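Local coordinates for protein carbohydrate kinase, FGGY (Rhodospirillum rubrum, PDB 3IFR) that probably phosphorylates D-xylulose as a xylulose kinase of the FGGY family of carbohydrate kinases, at residues Gly221-Glu226 / Thr231-Gly236. Sequence-based numbering, arbitrary orientation.
Sequences GAVTAE and TGLPTG
The flat groups that meet are two peptide units, the carbonyl of V223 and the amide that enters G236. G236 N donates to V223 O at 2.7 Å and lies in the plane of that carbonyl. The bond is bent, with an N-H...O angle of 149°. The methyl of A222 lies over one face of the G236 carbonyl, with CB 3.4 Å from G236 O.

V223 makes most of the side-chain contact, with both of its branches. CB and CG1 of V223 both meet P234 O at 3.8 Å, CB nearly end-on and CG1 more obliquely. CG1 is anti to the backbone N (chi1 168°). CG2 reaches L233 CD2 at 4.2 Å, and the two side chains cross at about a right angle. V223 and L233 are buried. V223 also touches A228 and L237, while L233 packs on L63, W75 and I80.

T231 OG1 accepts from L233 N at 3.2 Å, forming an ST turn where the chain leaves helix 225-231. It also bonds to A227 O, one turn back, so two bonds fix this buried hydroxyl. G232 follows with positive phi. At the other helix end, T224 is the N-cap and its OG1 accepts from A227 N.

The contact closes the helical connection between edge strand 219-222 and its antiparallel neighbour 238-244. G221 pairs with V239 within the strands, and the V223-L237 bond extends that pairing. Between the two segments, a single backbone bond at exposed G236 and a small buried apolar contact hold the returning chain against the strand end. The polar part thus rests on main-chain atoms alone.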
ATOM      1  N   GLY A 221     -15.215  14.410  12.177  1.00 22.00           N
ATOM      2  CA  GLY A 221     -16.387  14.567  13.019  1.00 19.49           C
ATOM      3  C   GLY A 221     -16.089  14.055  14.405  1.00 20.07           C
ATOM      4  O   GLY A 221     -14.946  14.016  14.830  1.00 22.02           O
ATOM      5  N   ALA A 222     -17.118  13.661  15.130  1.00 22.75           N
ATOM      6  CA  ALA A 222     -16.929  13.174  16.482  1.00 23.63           C
ATOM      7  C   ALA A 222     -17.694  11.852  16.656  1.00 23.38           C
ATOM      8  O   ALA A 222     -18.686  11.631  15.990  1.00 19.28           O
ATOM      9  CB  ALA A 222     -17.439  14.197  17.455  1.00 22.04           C
ATOM     10  N   VAL A 223     -17.213  10.992  17.557  1.00 23.89           N
ATOM     11  CA  VAL A 223     -17.886   9.742  17.904  1.00 20.17           C
ATOM     12  C   VAL A 223     -19.241  10.057  18.513  1.00 21.74           C
ATOM     13  O   VAL A 223     -19.349  10.808  19.477  1.00 22.96           O
ATOM     14  CB  VAL A 223     -17.075   8.902  18.923  1.00 21.27           C
ATOM     15  CG1 VAL A 223     -17.899   7.757  19.500  1.00 19.30           C
ATOM     16  CG2 VAL A 223     -15.803   8.357  18.297  1.00 22.36           C
ATOM     17  N   THR A 224     -20.277   9.448  17.952  1.00 22.59           N
ATOM     18  CA  THR A 224     -21.633   9.693  18.383  1.00 24.23           C
ATOM     19  C   THR A 224     -21.987   8.871  19.614  1.00 23.34           C
ATOM     20  O   THR A 224     -21.205   8.046  20.100  1.00 20.39           O
ATOM     21  CB  THR A 224     -22.602   9.277  17.302  1.00 22.07           C
ATOM     22  OG1 THR A 224     -22.394   7.884  17.030  1.00 24.28           O
ATOM     23  CG2 THR A 224     -22.352  10.078  16.046  1.00 23.93           C
ATOM     24  N   ALA A 225     -23.195   9.101  20.096  1.00 21.73           N
ATOM     25  CA  ALA A 225     -23.649   8.409  21.261  1.00 23.37           C
ATOM     26  C   ALA A 225     -23.841   6.926  20.893  1.00 18.64           C
ATOM     27  O   ALA A 225     -23.338   6.085  21.569  1.00 18.83           O
ATOM     28  CB  ALA A 225     -24.937   9.059  21.799  1.00 21.85           C
ATOM     29  N   GLU A 226     -24.538   6.610  19.805  1.00 22.45           N
ATOM     30  CA  GLU A 226     -24.662   5.206  19.393  1.00 24.33           C
ATOM     31  C   GLU A 226     -23.271   4.517  19.305  1.00 19.32           C
ATOM     32  O   GLU A 226     -23.074   3.392  19.780  1.00 21.01           O
ATOM     33  CB  GLU A 226     -25.433   5.091  18.067  1.00 23.58           C
ATOM     34  CG  GLU A 226     -26.941   5.291  18.187  1.00 28.01           C
ATOM     35  CD  GLU A 226     -27.636   3.989  18.678  1.00 37.09           C
ATOM     36  OE1 GLU A 226     -26.885   3.110  19.214  1.00 35.26           O
ATOM     37  OE2 GLU A 226     -28.905   3.849  18.522  1.00 36.90           O
ATOM     38  N   THR A 231     -18.734   0.854  20.877  1.00 18.50           N
ATOM     39  CA  THR A 231     -17.269   0.716  20.870  1.00 20.37           C
ATOM     40  C   THR A 231     -16.519   0.950  22.182  1.00 21.84           C
ATOM     41  O   THR A 231     -15.363   0.539  22.304  1.00 21.39           O
ATOM     42  CB  THR A 231     -16.613   1.607  19.811  1.00 22.74           C
ATOM     43  OG1 THR A 231     -16.781   2.977  20.191  1.00 23.94           O
ATOM     44  CG2 THR A 231     -17.258   1.372  18.441  1.00 22.38           C
ATOM     45  N   GLY A 232     -17.152   1.601  23.162  1.00 22.00           N
ATOM     46  CA  GLY A 232     -16.438   1.994  24.377  1.00 21.66           C
ATOM     47  C   GLY A 232     -15.761   3.363  24.275  1.00 23.41           C
ATOM     48  O   GLY A 232     -15.451   3.992  25.286  1.00 25.36           O
ATOM     49  N   LEU A 233     -15.501   3.825  23.053  1.00 24.79           N
ATOM     50  CA  LEU A 233     -14.909   5.162  22.855  1.00 25.29           C
ATOM     51  C   LEU A 233     -15.715   6.235  23.583  1.00 25.64           C
ATOM     52  O   LEU A 233     -16.949   6.167  23.671  1.00 23.83           O
ATOM     53  CB  LEU A 233     -14.812   5.509  21.361  1.00 23.92           C
ATOM     54  CG  LEU A 233     -13.519   5.166  20.593  1.00 25.81           C
ATOM     55  CD1 LEU A 233     -12.720   4.078  21.242  1.00 26.65           C
ATOM     56  CD2 LEU A 233     -13.704   4.855  19.067  1.00 20.77           C
ATOM     57  N   PRO A 234     -15.018   7.243  24.117  1.00 27.14           N
ATOM     58  CA  PRO A 234     -15.735   8.326  24.802  1.00 26.26           C
ATOM     59  C   PRO A 234     -16.667   9.022  23.835  1.00 23.87           C
ATOM     60  O   PRO A 234     -16.343   9.178  22.659  1.00 24.97           O
ATOM     61  CB  PRO A 234     -14.613   9.297  25.228  1.00 28.75           C
ATOM     62  CG  PRO A 234     -13.361   8.511  25.180  1.00 27.42           C
ATOM     63  CD  PRO A 234     -13.564   7.434  24.117  1.00 24.66           C
ATOM     64  N   THR A 235     -17.824   9.428  24.317  1.00 22.45           N
ATOM     65  CA  THR A 235     -18.730  10.193  23.481  1.00 24.05           C
ATOM     66  C   THR A 235     -18.043  11.482  22.979  1.00 24.14           C
ATOM     67  O   THR A 235     -17.289  12.124  23.704  1.00 23.75           O
ATOM     68  CB  THR A 235     -19.985  10.536  24.275  1.00 22.79           C
ATOM     69  OG1 THR A 235     -20.614   9.313  24.696  1.00 24.96           O
ATOM     70  CG2 THR A 235     -20.951  11.329  23.425  1.00 21.06           C
ATOM     71  N   GLY A 236     -18.285  11.859  21.732  1.00 23.32           N
ATOM     72  CA  GLY A 236     -17.702  13.099  21.238  1.00 25.34           C
ATOM     73  C   GLY A 236     -16.213  13.088  20.877  1.00 23.30           C
ATOM     74  O   GLY A 236     -15.699  14.077  20.405  1.00 19.90           O
TER